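Local coordinates for protein regulator of nonsense transcripts 2 (Homo sapiens, PDB 4CEM) that takes part in nonsense-mediated mRNA decay, the crystallised piece being the first of its three all-helical MIF4G domains, at residues A[123-126]-A[127-131]; A[15-18]-A[19-22]; A[38-41]-A[42-46]; A[67-70]-A[71-75]; A[170-173]-A[174-178]. One frame throughout, in Å; residues are numbered along the deposited sequence.

Contact 1 (A[123-126]-A[127-131]); sequences SLLQ and VWKKH
W128 lies beside L124, one turn further along the same helix, and the two side chains point the same way. The indole meets the leucine with its pyrrole side. L124 CG is 3.8 Å from W128 CD1, and L124 CD1 is 3.9 Å from W128 NE1. L124 reaches the indole because its CG stands anti to the backbone N (chi1 -171°). The backbone bond between the two residues, W128 N to L124 O, measures 2.9 Å. This is the tight, buried part of the contact.

The solvent side is looser. There Q126 and K130 cross obliquely. The amide oxygen meets carbon, not the ammonium: Q126 OE1 is 3.2 Å from K130 CE. The lysine bends at chi2 (-70°) and carries its nitrogen past the amide.

K129 runs out extended, and its NZ comes within only 4.1 Å of L125 CD2. S123 turns its hydroxyl back to the carbonyl of D119. W128 rests on D149 and I153 of helix 143-158 and on V94 of helix 86-95. L124 touches L156 of helix 143-158, while F162 in the following loop packs against L124, L125 and W128. L125 and K129 meet E166 and L170 of helix 164-181.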
loop_
_atom_site.group_PDB
_atom_site.type_symbol
_atom_site.label_atom_id
_atom_site.label_comp_id
_atom_site.label_asym_id
_atom_site.label_seq_id
_atom_site.Cartn_x
_atom_site.Cartn_y
_atom_site.Cartn_z
ATOM N N SER A 123 -4.772 20.667 -0.235
ATOM C CA SER A 123 -4.770 20.393 -1.679
ATOM C C SER A 123 -4.493 18.928 -1.998
ATOM O O SER A 123 -5.215 18.323 -2.796
ATOM C CB SER A 123 -3.737 21.258 -2.389
ATOM O OG SER A 123 -3.761 22.575 -1.868
ATOM N N LEU A 124 -3.452 18.359 -1.385
ATOM C CA LEU A 124 -3.096 16.945 -1.611
ATOM C C LEU A 124 -4.278 16.042 -1.277
ATOM O O LEU A 124 -4.686 15.203 -2.087
ATOM C CB LEU A 124 -1.873 16.541 -0.777
ATOM C CG LEU A 124 -1.260 15.165 -1.080
ATOM C CD1 LEU A 124 -0.623 15.149 -2.459
ATOM C CD2 LEU A 124 -0.243 14.752 -0.021
ATOM N N LEU A 125 -4.836 16.235 -0.085
ATOM C CA LEU A 125 -6.006 15.480 0.341
ATOM C C LEU A 125 -7.121 15.638 -0.672
ATOM O O LEU A 125 -7.629 14.651 -1.198
ATOM C CB LEU A 125 -6.488 15.967 1.708
ATOM C CG LEU A 125 -7.776 15.356 2.251
ATOM C CD1 LEU A 125 -7.608 13.858 2.439
ATOM C CD2 LEU A 125 -8.171 16.042 3.556
ATOM N N GLN A 126 -7.486 16.884 -0.955
ATOM C CA GLN A 126 -8.630 17.166 -1.817
ATOM C C GLN A 126 -8.450 16.526 -3.197
ATOM O O GLN A 126 -9.368 15.891 -3.712
ATOM C CB GLN A 126 -8.866 18.678 -1.906
ATOM C CG GLN A 126 -10.123 19.084 -2.659
ATOM C CD GLN A 126 -9.832 19.666 -4.038
ATOM O OE1 GLN A 126 -10.617 19.249 -5.034
ATOM N NE2 GLN A 126 -8.922 20.490 -4.205
ATOM N N VAL A 127 -7.248 16.633 -3.752
ATOM C CA VAL A 127 -6.957 16.064 -5.070
ATOM C C VAL A 127 -6.931 14.533 -5.083
ATOM O O VAL A 127 -7.260 13.927 -6.104
ATOM C CB VAL A 127 -5.632 16.604 -5.643
ATOM C CG1 VAL A 127 -5.372 16.026 -7.028
ATOM C CG2 VAL A 127 -5.668 18.121 -5.709
ATOM N N TRP A 128 -6.534 13.910 -3.974
ATOM C CA TRP A 128 -6.681 12.456 -3.830
ATOM C C TRP A 128 -8.130 12.040 -3.824
ATOM O O TRP A 128 -8.490 11.016 -4.410
ATOM C CB TRP A 128 -6.021 11.937 -2.548
ATOM C CG TRP A 128 -4.552 11.615 -2.674
ATOM C CD1 TRP A 128 -3.498 12.189 -1.981
ATOM C CD2 TRP A 128 -3.932 10.620 -3.544
ATOM N NE1 TRP A 128 -2.304 11.641 -2.359
ATOM C CE2 TRP A 128 -2.491 10.695 -3.291
ATOM C CE3 TRP A 128 -4.404 9.715 -4.476
ATOM C CZ2 TRP A 128 -1.585 9.887 -3.954
ATOM C CZ3 TRP A 128 -3.483 8.902 -5.137
ATOM C CH2 TRP A 128 -2.104 8.986 -4.882
ATOM N N LYS A 129 -8.979 12.806 -3.142
ATOM C CA LYS A 129 -10.407 12.487 -3.111
ATOM C C LYS A 129 -11.019 12.543 -4.515
ATOM O O LYS A 129 -11.693 11.602 -4.933
ATOM C CB LYS A 129 -11.161 13.417 -2.168
ATOM C CG LYS A 129 -11.111 13.008 -0.711
ATOM C CD LYS A 129 -11.862 14.026 0.133
ATOM C CE LYS A 129 -11.739 13.764 1.623
ATOM N NZ LYS A 129 -11.997 15.012 2.394
ATOM N N LYS A 130 -10.774 13.635 -5.237
ATOM C CA LYS A 130 -11.228 13.754 -6.628
ATOM C C LYS A 130 -10.721 12.570 -7.446
ATOM O O LYS A 130 -11.465 11.974 -8.225
ATOM C CB LYS A 130 -10.732 15.056 -7.279
ATOM C CG LYS A 130 -11.235 16.347 -6.640
ATOM C CD LYS A 130 -12.717 16.582 -6.885
ATOM C CE LYS A 130 -13.204 17.823 -6.150
ATOM N NZ LYS A 130 -14.693 17.933 -6.149
ATOM N N HIS A 131 -9.451 12.226 -7.259
ATOM C CA HIS A 131 -8.838 11.139 -8.014
ATOM C C HIS A 131 -9.544 9.824 -7.789
ATOM O O HIS A 131 -9.694 9.040 -8.722
ATOM C CB HIS A 131 -7.355 11.035 -7.665
ATOM C CG HIS A 131 -6.615 9.962 -8.425
ATOM N ND1 HIS A 131 -5.903 10.222 -9.535
ATOM C CD2 HIS A 131 -6.470 8.592 -8.174
ATOM C CE1 HIS A 131 -5.333 9.080 -9.982
ATOM N NE2 HIS A 131 -5.685 8.083 -9.148
#

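Contact 2 (A[15-18]-A[19-22]); sequences HQEA and WERH
The amide of R21 gives a nearly straight hydrogen bond to the carbonyl of E17, with R21 N 2.9 Å from E17 O. H22 N to A18 O is equally short but more bent.

H15 and W19 form an offset edge-to-face pair. The edge of the indole is directed at the face of the imidazole, with ring planes at 69°. The imidazole of H15 and the five-membered ring of W19 have centroids 4.8 Å apart. W19 CD1 stands over the imidazole toward its rim. H15 CG is anti to the backbone N (chi1 173°) and holds the imidazole outward, where the W19 indole leans back onto it.

All this lies on the long N-terminal helix 6-33. The aromatic side holds the loop after helix 209-218: W19 NE1 bonds to S221 O, F222 meets H15 edge to face, and P223 packs on A18, W19 and H22. With an alanine in place of H15, W19 and F222 would lose their ring partner, and the indole would probably be held less firmly against turning.

The bend of R21 at chi3 (77°) folds the guanidinium back over the preceding turn, NH1 3.6 Å from A18 CA. Its NH2 makes a salt bridge to D201.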
loop_
_atom_site.group_PDB
_atom_site.type_symbol
_atom_site.label_atom_id
_atom_site.label_comp_id
_atom_site.label_asym_id
_atom_site.label_seq_id
_atom_site.Cartn_x
_atom_site.Cartn_y
_atom_site.Cartn_z
ATOM N N HIS A 15 13.758 -7.950 11.117
ATOM C CA HIS A 15 13.976 -7.111 12.296
ATOM C C HIS A 15 14.680 -5.790 12.023
ATOM O O HIS A 15 14.336 -4.770 12.604
ATOM C CB HIS A 15 14.731 -7.957 13.320
ATOM C CG HIS A 15 15.194 -7.209 14.545
ATOM N ND1 HIS A 15 14.403 -7.003 15.614
ATOM C CD2 HIS A 15 16.426 -6.668 14.862
ATOM C CE1 HIS A 15 15.090 -6.346 16.557
ATOM N NE2 HIS A 15 16.328 -6.140 16.095
ATOM N N GLN A 16 15.656 -5.782 11.130
ATOM C CA GLN A 16 16.374 -4.554 10.794
ATOM C C GLN A 16 15.506 -3.590 9.982
ATOM O O GLN A 16 15.540 -2.377 10.199
ATOM C CB GLN A 16 17.618 -4.899 9.992
ATOM C CG GLN A 16 18.481 -3.714 9.608
ATOM C CD GLN A 16 19.775 -4.160 8.959
ATOM O OE1 GLN A 16 19.809 -5.160 8.233
ATOM N NE2 GLN A 16 20.852 -3.432 9.226
ATOM N N GLU A 17 14.745 -4.139 9.041
ATOM C CA GLU A 17 13.857 -3.347 8.207
ATOM C C GLU A 17 12.721 -2.760 9.019
ATOM O O GLU A 17 12.341 -1.607 8.823
ATOM C CB GLU A 17 13.290 -4.192 7.058
ATOM C CG GLU A 17 14.213 -4.234 5.847
ATOM C CD GLU A 17 14.007 -5.452 4.971
ATOM O OE1 GLU A 17 12.854 -5.934 4.857
ATOM O OE2 GLU A 17 15.012 -5.921 4.399
ATOM N N ALA A 18 12.184 -3.569 9.923
ATOM C CA ALA A 18 11.150 -3.135 10.840
ATOM C C ALA A 18 11.585 -1.863 11.560
ATOM O O ALA A 18 10.850 -0.877 11.594
ATOM C CB ALA A 18 10.861 -4.241 11.836
ATOM N N TRP A 19 12.797 -1.871 12.102
ATOM C CA TRP A 19 13.256 -0.729 12.881
ATOM C C TRP A 19 13.553 0.486 12.036
ATOM O O TRP A 19 13.219 1.602 12.430
ATOM C CB TRP A 19 14.433 -1.116 13.780
ATOM C CG TRP A 19 13.957 -1.805 15.024
ATOM C CD1 TRP A 19 13.934 -3.170 15.294
ATOM C CD2 TRP A 19 13.358 -1.180 16.196
ATOM N NE1 TRP A 19 13.394 -3.418 16.520
ATOM C CE2 TRP A 19 13.026 -2.263 17.114
ATOM C CE3 TRP A 19 13.079 0.123 16.566
ATOM C CZ2 TRP A 19 12.449 -2.022 18.354
ATOM C CZ3 TRP A 19 12.492 0.351 17.809
ATOM C CH2 TRP A 19 12.192 -0.696 18.684
ATOM N N GLU A 20 14.177 0.286 10.881
ATOM C CA GLU A 20 14.421 1.379 9.931
ATOM C C GLU A 20 13.105 2.053 9.562
ATOM O O GLU A 20 12.971 3.275 9.642
ATOM C CB GLU A 20 15.106 0.862 8.662
ATOM C CG GLU A 20 16.603 0.639 8.826
ATOM C CD GLU A 20 17.208 -0.290 7.774
ATOM O OE1 GLU A 20 16.455 -0.885 6.963
ATOM O OE2 GLU A 20 18.455 -0.436 7.772
ATOM N N ARG A 21 12.135 1.231 9.181
ATOM C CA ARG A 21 10.794 1.701 8.888
ATOM C C ARG A 21 10.235 2.499 10.068
ATOM O O ARG A 21 9.714 3.596 9.893
ATOM C CB ARG A 21 9.879 0.512 8.556
ATOM C CG ARG A 21 8.541 0.901 7.955
ATOM C CD ARG A 21 7.876 -0.244 7.205
ATOM N NE ARG A 21 7.264 -1.220 8.111
ATOM C CZ ARG A 21 7.808 -2.384 8.482
ATOM N NH1 ARG A 21 9.001 -2.767 8.026
ATOM N NH2 ARG A 21 7.147 -3.183 9.317
ATOM N N HIS A 22 10.375 1.960 11.270
ATOM C CA HIS A 22 9.777 2.572 12.442
ATOM C C HIS A 22 10.437 3.876 12.773
ATOM O O HIS A 22 9.771 4.892 12.982
ATOM C CB HIS A 22 9.866 1.616 13.626
ATOM C CG HIS A 22 9.387 2.203 14.925
ATOM N ND1 HIS A 22 8.089 2.272 15.251
ATOM C CD2 HIS A 22 10.090 2.743 15.991
ATOM C CE1 HIS A 22 7.960 2.842 16.460
ATOM N NE2 HIS A 22 9.186 3.127 16.914
#

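Contact 3 (A[38-41]-A[42-46])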
loop_
_atom_site.group_PDB
_atom_site.type_symbol
_atom_site.label_atom_id
_atom_site.label_comp_id
_atom_site.label_asym_id
_atom_site.label_seq_id
_atom_site.Cartn_x
_atom_site.Cartn_y
_atom_site.Cartn_z
ATOM N N SER A 38 6.536 26.694 12.656
ATOM C CA SER A 38 7.772 27.198 12.058
ATOM C C SER A 38 7.861 27.045 10.527
ATOM O O SER A 38 8.882 26.604 10.000
ATOM C CB SER A 38 8.983 26.541 12.730
ATOM O OG SER A 38 9.233 25.258 12.191
ATOM N N ARG A 39 6.803 27.427 9.817
ATOM C CA ARG A 39 6.913 27.654 8.384
ATOM C C ARG A 39 7.614 28.997 8.176
ATOM O O ARG A 39 7.521 29.877 9.034
ATOM C CB ARG A 39 5.537 27.636 7.713
ATOM C CG ARG A 39 4.861 26.281 7.800
ATOM C CD ARG A 39 3.870 26.065 6.683
ATOM N NE ARG A 39 3.405 24.676 6.588
ATOM C CZ ARG A 39 2.357 24.162 7.238
ATOM N NH1 ARG A 39 1.638 24.898 8.088
ATOM N NH2 ARG A 39 2.017 22.891 7.037
ATOM N N PRO A 40 8.335 29.160 7.055
ATOM C CA PRO A 40 9.039 30.430 6.838
ATOM C C PRO A 40 8.082 31.568 6.476
ATOM O O PRO A 40 6.909 31.323 6.213
ATOM C CB PRO A 40 9.985 30.123 5.666
ATOM C CG PRO A 40 9.897 28.643 5.432
ATOM C CD PRO A 40 8.561 28.222 5.947
ATOM N N GLU A 41 8.585 32.799 6.452
ATOM C CA GLU A 41 7.732 33.966 6.199
ATOM C C GLU A 41 8.065 34.694 4.897
ATOM O O GLU A 41 9.066 34.400 4.237
ATOM C CB GLU A 41 7.738 34.950 7.380
ATOM C CG GLU A 41 8.679 34.623 8.532
ATOM C CD GLU A 41 8.106 35.039 9.877
ATOM O OE1 GLU A 41 6.980 34.596 10.205
ATOM O OE2 GLU A 41 8.777 35.801 10.607
ATOM N N GLU A 42 7.176 35.620 4.539
ATOM C CA GLU A 42 7.328 36.516 3.394
ATOM C C GLU A 42 8.785 36.759 2.999
ATOM O O GLU A 42 9.177 36.457 1.873
ATOM C CB GLU A 42 6.615 37.847 3.711
ATOM C CG GLU A 42 6.967 39.053 2.839
ATOM C CD GLU A 42 6.453 38.940 1.414
ATOM O OE1 GLU A 42 6.851 37.993 0.699
ATOM O OE2 GLU A 42 5.660 39.816 1.004
ATOM N N ASN A 43 9.585 37.287 3.924
ATOM C CA ASN A 43 10.960 37.678 3.600
ATOM C C ASN A 43 11.796 36.505 3.081
ATOM O O ASN A 43 12.561 36.655 2.135
ATOM C CB ASN A 43 11.646 38.386 4.786
ATOM C CG ASN A 43 12.260 37.418 5.793
ATOM O OD1 ASN A 43 11.816 36.271 5.941
ATOM N ND2 ASN A 43 13.288 37.883 6.500
ATOM N N PHE A 44 11.633 35.336 3.693
ATOM C CA PHE A 44 12.346 34.139 3.267
ATOM C C PHE A 44 11.928 33.759 1.849
ATOM O O PHE A 44 12.763 33.414 1.023
ATOM C CB PHE A 44 12.068 32.985 4.238
ATOM C CG PHE A 44 12.696 31.686 3.833
ATOM C CD1 PHE A 44 12.039 30.818 2.975
ATOM C CD2 PHE A 44 13.942 31.328 4.308
ATOM C CE1 PHE A 44 12.619 29.617 2.591
ATOM C CE2 PHE A 44 14.525 30.122 3.936
ATOM C CZ PHE A 44 13.860 29.268 3.075
ATOM N N PHE A 45 10.632 33.816 1.573
ATOM C CA PHE A 45 10.122 33.478 0.246
ATOM C C PHE A 45 10.601 34.450 -0.821
ATOM O O PHE A 45 10.786 34.052 -1.972
ATOM C CB PHE A 45 8.593 33.396 0.261
ATOM C CG PHE A 45 8.073 32.163 0.941
ATOM C CD1 PHE A 45 8.175 30.921 0.320
ATOM C CD2 PHE A 45 7.526 32.228 2.211
ATOM C CE1 PHE A 45 7.719 29.776 0.947
ATOM C CE2 PHE A 45 7.073 31.084 2.846
ATOM C CZ PHE A 45 7.168 29.858 2.213
ATOM N N SER A 46 10.825 35.707 -0.429
ATOM C CA SER A 46 11.334 36.747 -1.337
ATOM C C SER A 46 12.623 36.342 -2.013
ATOM O O SER A 46 12.837 36.655 -3.181
ATOM C CB SER A 46 11.611 38.046 -0.580
ATOM O OG SER A 46 10.508 38.405 0.220
#
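P40 meets the ring of F44 obliquely. P40 CB is 3.5 Å from F44 CD1, and P40 CG lies 3.9 Å from the same atom. F44 CG stands anti to its own N (chi1 177°), which swings the ring back toward the proline.

F45 reaches P40 and E41 by a different route. Its CG lies beside the backbone N (chi1 -74°), and the ring lies along the incoming chain. The ring edge meets a carbonyl there: F45 CE2 is 3.4 Å from P40 O, near the plane of the ring.

The backbone beneath is set by the carbonyl of E41. F45 N donates to E41 O over 3.1 Å, the i to i+4 bond of an alpha helix. F44 N also approaches this oxygen, but that bond is weak. The loop that follows helix 6-33 thus leads into the short helix 42-46. At the next residue, E42 O accepts from both the amide and the hydroxyl of S46. S46 OG is 2.9 Å from E42 O and sits above the carbonyl plane, off its lone pairs.

Further out, neighbouring parts of the chain hold this surface turn. R39 NH2 bonds to H114 O at the end of helix 103-116. R116 of that helix packs on both phenylalanines, and S83 touches F45.

Contact 4 (A[67-70]-A[71-75]); sequences EQQR and DSLSH
S74 turns its hydroxyl back along the helix toward R70. Its OG lies beside the backbone N (chi1 -70°) and donates to R70 O at 2.6 Å. S74 N reaches the same oxygen at 3.2 Å, from above the carbonyl plane. S74 OG also bonds to H108 NE2, which ties this turn to helix 103-116.

L73 points toward the preceding turn, and its side chain crosses that of Q69. L73 CD1 packs on Q69 CB at 3.7 Å. The backbone bond from L73 N to Q69 O is 2.7 Å long.

R70 leads away from this turn and bends at chi3 (-69°) back to E67. It grips the carboxylate side-on, with NE and NH2 each facing a different oxygen. The salt bridge is 3.1 Å from R70 NH2 to E67 OE1, which lies in the guanidinium plane. R70 NE is 3.2 Å from E67 OE2, tilted from that plane. This two-point grip probably fixes the rotation of both charged groups where the 3-10 turn passes into helix 70-79.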
loop_
_atom_site.group_PDB
_atom_site.type_symbol
_atom_site.label_atom_id
_atom_site.label_comp_id
_atom_site.label_asym_id
_atom_site.label_seq_id
_atom_site.Cartn_x
_atom_site.Cartn_y
_atom_site.Cartn_z
ATOM N N GLU A 67 13.693 7.470 -6.731
ATOM C CA GLU A 67 14.581 7.430 -5.570
ATOM C C GLU A 67 15.914 8.099 -5.854
ATOM O O GLU A 67 16.422 8.844 -5.031
ATOM C CB GLU A 67 14.802 5.987 -5.086
ATOM C CG GLU A 67 15.744 5.837 -3.882
ATOM C CD GLU A 67 15.517 6.861 -2.763
ATOM O OE1 GLU A 67 14.367 7.057 -2.306
ATOM O OE2 GLU A 67 16.502 7.486 -2.322
ATOM N N GLN A 68 16.468 7.864 -7.033
ATOM C CA GLN A 68 17.778 8.431 -7.358
ATOM C C GLN A 68 17.708 9.935 -7.685
ATOM O O GLN A 68 18.723 10.539 -8.045
ATOM C CB GLN A 68 18.501 7.627 -8.463
ATOM C CG GLN A 68 17.622 6.945 -9.509
ATOM C CD GLN A 68 16.980 5.651 -9.013
ATOM O OE1 GLN A 68 15.766 5.452 -9.143
ATOM N NE2 GLN A 68 17.794 4.764 -8.436
ATOM N N GLN A 69 16.525 10.538 -7.547
ATOM C CA GLN A 69 16.391 11.994 -7.628
ATOM C C GLN A 69 16.155 12.663 -6.275
ATOM O O GLN A 69 15.998 13.888 -6.209
ATOM C CB GLN A 69 15.248 12.376 -8.553
ATOM C CG GLN A 69 15.324 11.773 -9.933
ATOM C CD GLN A 69 14.215 12.290 -10.820
ATOM O OE1 GLN A 69 13.336 11.531 -11.232
ATOM N NE2 GLN A 69 14.232 13.598 -11.096
ATOM N N ARG A 70 16.128 11.873 -5.202
ATOM C CA ARG A 70 15.848 12.406 -3.868
ATOM C C ARG A 70 16.601 13.698 -3.607
ATOM O O ARG A 70 16.006 14.694 -3.195
ATOM C CB ARG A 70 16.190 11.393 -2.773
ATOM C CG ARG A 70 15.950 11.920 -1.359
ATOM C CD ARG A 70 16.312 10.890 -0.314
ATOM N NE ARG A 70 15.366 9.777 -0.360
ATOM C CZ ARG A 70 14.455 9.494 0.573
ATOM N NH1 ARG A 70 14.344 10.218 1.691
ATOM N NH2 ARG A 70 13.651 8.457 0.380
ATOM N N ASP A 71 17.909 13.671 -3.841
ATOM C CA ASP A 71 18.754 14.839 -3.601
ATOM C C ASP A 71 18.589 15.925 -4.668
ATOM O O ASP A 71 18.584 17.110 -4.352
ATOM C CB ASP A 71 20.228 14.427 -3.524
ATOM C CG ASP A 71 20.497 13.420 -2.422
ATOM O OD1 ASP A 71 20.026 13.628 -1.281
ATOM O OD2 ASP A 71 21.183 12.415 -2.708
ATOM N N SER A 72 18.467 15.525 -5.930
ATOM C CA SER A 72 18.347 16.496 -7.010
ATOM C C SER A 72 17.028 17.272 -6.937
ATOM O O SER A 72 17.020 18.507 -7.041
ATOM C CB SER A 72 18.512 15.818 -8.366
ATOM O OG SER A 72 17.729 14.649 -8.451
ATOM N N LEU A 73 15.922 16.563 -6.730
ATOM C CA LEU A 73 14.627 17.230 -6.586
ATOM C C LEU A 73 14.565 18.067 -5.310
ATOM O O LEU A 73 13.961 19.148 -5.286
ATOM C CB LEU A 73 13.487 16.220 -6.613
ATOM C CG LEU A 73 13.352 15.487 -7.944
ATOM C CD1 LEU A 73 12.266 14.429 -7.876
ATOM C CD2 LEU A 73 13.071 16.487 -9.047
ATOM N N SER A 74 15.220 17.586 -4.259
ATOM C CA SER A 74 15.330 18.361 -3.029
ATOM C C SER A 74 16.102 19.648 -3.253
ATOM O O SER A 74 15.702 20.697 -2.768
ATOM C CB SER A 74 15.978 17.525 -1.932
ATOM O OG SER A 74 15.081 16.508 -1.513
ATOM N N HIS A 75 17.210 19.561 -3.984
ATOM C CA HIS A 75 18.046 20.725 -4.280
ATOM C C HIS A 75 17.260 21.776 -5.020
ATOM O O HIS A 75 17.260 22.936 -4.642
ATOM C CB HIS A 75 19.264 20.309 -5.093
ATOM C CG HIS A 75 20.084 21.467 -5.598
ATOM N ND1 HIS A 75 19.834 22.066 -6.777
ATOM C CD2 HIS A 75 21.178 22.129 -5.044
ATOM C CE1 HIS A 75 20.720 23.064 -6.967
ATOM N NE2 HIS A 75 21.540 23.101 -5.906
#

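Contact 5 (A[170-173]-A[174-178])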
loop_
_atom_site.group_PDB
_atom_site.type_symbol
_atom_site.label_atom_id
_atom_site.label_comp_id
_atom_site.label_asym_id
_atom_site.label_seq_id
_atom_site.Cartn_x
_atom_site.Cartn_y
_atom_site.Cartn_z
ATOM N N LEU A 170 -9.925 8.453 4.752
ATOM C CA LEU A 170 -9.689 8.247 3.329
ATOM C C LEU A 170 -9.265 6.812 3.002
ATOM O O LEU A 170 -9.733 6.244 2.021
ATOM C CB LEU A 170 -8.637 9.223 2.826
ATOM C CG LEU A 170 -8.493 9.272 1.308
ATOM C CD1 LEU A 170 -9.624 10.089 0.707
ATOM C CD2 LEU A 170 -7.135 9.845 0.925
ATOM N N ILE A 171 -8.386 6.228 3.817
ATOM C CA ILE A 171 -7.944 4.840 3.611
ATOM C C ILE A 171 -9.097 3.861 3.844
ATOM O O ILE A 171 -9.306 2.941 3.057
ATOM C CB ILE A 171 -6.772 4.449 4.544
ATOM C CG1 ILE A 171 -5.530 5.294 4.277
ATOM C CG2 ILE A 171 -6.386 2.985 4.362
ATOM C CD1 ILE A 171 -4.575 5.310 5.450
ATOM N N TYR A 172 -9.837 4.060 4.929
ATOM C CA TYR A 172 -10.991 3.209 5.238
ATOM C C TYR A 172 -11.941 3.162 4.049
ATOM O O TYR A 172 -12.365 2.088 3.629
ATOM C CB TYR A 172 -11.737 3.719 6.480
ATOM C CG TYR A 172 -12.705 2.714 7.074
ATOM C CD1 TYR A 172 -12.243 1.669 7.870
ATOM C CD2 TYR A 172 -14.078 2.804 6.842
ATOM C CE1 TYR A 172 -13.115 0.738 8.417
ATOM C CE2 TYR A 172 -14.957 1.878 7.386
ATOM C CZ TYR A 172 -14.471 0.845 8.175
ATOM O OH TYR A 172 -15.322 -0.087 8.730
ATOM N N GLU A 173 -12.254 4.337 3.509
ATOM C CA GLU A 173 -13.095 4.453 2.320
ATOM C C GLU A 173 -12.636 3.557 1.178
ATOM O O GLU A 173 -13.434 2.804 0.622
ATOM C CB GLU A 173 -13.134 5.900 1.814
ATOM C CG GLU A 173 -14.437 6.639 2.083
ATOM C CD GLU A 173 -14.724 7.686 1.020
ATOM O OE1 GLU A 173 -13.789 8.429 0.636
ATOM O OE2 GLU A 173 -15.881 7.750 0.553
ATOM N N GLN A 174 -11.358 3.640 0.822
ATOM C CA GLN A 174 -10.870 2.910 -0.343
ATOM C C GLN A 174 -10.796 1.419 -0.063
ATOM O O GLN A 174 -10.969 0.616 -0.974
ATOM C CB GLN A 174 -9.508 3.429 -0.809
ATOM C CG GLN A 174 -9.424 4.936 -1.006
ATOM C CD GLN A 174 -10.660 5.533 -1.660
ATOM O OE1 GLN A 174 -11.286 6.457 -1.120
ATOM N NE2 GLN A 174 -11.026 5.000 -2.820
ATOM N N LEU A 175 -10.545 1.052 1.192
ATOM C CA LEU A 175 -10.525 -0.363 1.584
ATOM C C LEU A 175 -11.908 -0.991 1.483
ATOM O O LEU A 175 -12.054 -2.106 0.976
ATOM C CB LEU A 175 -9.982 -0.557 3.013
ATOM C CG LEU A 175 -8.589 -1.171 3.216
ATOM C CD1 LEU A 175 -8.540 -1.862 4.572
ATOM C CD2 LEU A 175 -8.213 -2.161 2.123
ATOM N N LYS A 176 -12.915 -0.281 1.988
ATOM C CA LYS A 176 -14.308 -0.712 1.862
ATOM C C LYS A 176 -14.637 -1.134 0.433
ATOM O O LYS A 176 -15.283 -2.156 0.226
ATOM C CB LYS A 176 -15.283 0.392 2.311
ATOM C CG LYS A 176 -15.993 0.116 3.632
ATOM C CD LYS A 176 -17.273 0.937 3.777
ATOM C CE LYS A 176 -18.251 0.296 4.756
ATOM N NZ LYS A 176 -19.668 0.688 4.496
ATOM N N ASN A 177 -14.183 -0.354 -0.545
ATOM C CA ASN A 177 -14.476 -0.644 -1.949
ATOM C C ASN A 177 -13.856 -1.957 -2.401
ATOM O O ASN A 177 -14.493 -2.746 -3.104
ATOM C CB ASN A 177 -14.008 0.497 -2.853
ATOM C CG ASN A 177 -14.759 1.788 -2.598
ATOM O OD1 ASN A 177 -14.307 2.861 -2.980
ATOM N ND2 ASN A 177 -15.906 1.690 -1.935
ATOM N N ILE A 178 -12.615 -2.186 -1.988
ATOM C CA ILE A 178 -11.931 -3.437 -2.279
ATOM C C ILE A 178 -12.674 -4.628 -1.662
ATOM O O ILE A 178 -12.902 -5.632 -2.335
ATOM C CB ILE A 178 -10.476 -3.406 -1.779
ATOM C CG1 ILE A 178 -9.579 -2.645 -2.769
ATOM C CG2 ILE A 178 -9.957 -4.821 -1.576
ATOM C CD1 ILE A 178 -9.649 -1.137 -2.659
#
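Q174 sets its CG beside the backbone N (chi1 -51°) and bends at chi2 (-41°), which folds the amide back over the preceding turn. Its CG then lies 3.3 Å from L170 O, and its OE1 is 3.5 Å from E173 CB. The carboxylate of E173 and the amide of Q174 stand almost at right angles, their planes 88° apart. The two groups cross without bonding. E173 OE1 and Q174 OE1 are both oxygens and stay 3.6 Å apart.

Y172 brings its ring near K176. The contact is light, with Y172 CE2 4.3 Å from K176 CG, and the lysine chain then runs away. The backbone bonds are regular in the middle of the segment. L175 N is 2.9 Å from I171 O, and K176 N is 2.9 Å from Y172 O.

Q174 is buried and rests on L150 of helix 143-158 and F132 of helix 120-137. Were an alanine here, those two residues would probably lose their packing partner and a gap would open between the three helices. I171 also points into the core, against T157 of helix 143-158, F195 and I203 of helix 189-204 and F236 of helix 230-259. Y172 leans on P235 and L239 of helix 230-259. A helix packed on several sides by others, with one exposed strip, fits the stacked helical, HEAT-like architecture of MIF4G domains.

Overall arrangement
All five contacts are local, each between neighbouring turns of a helix or at a helix start, and they are spread over an all-helical domain. Contacts 1 and 5 are the pair that touch. Their centres are 15 Å apart, and K129 CG of contact 1 packs on L170 CD1 of contact 5 at 3.6 Å, joining helices 120-137 and 164-181. Contact 3 lies farthest out, its centre 35 Å from that of the chain. Its nearest atoms are about 10 Å from contact 1 and about 11 Å from contact 4. Helix 103-116 is met by both contacts 3 and 4. Contact 2 lies across the chain's centre from contact 5, with nearest atoms about 14 Å apart.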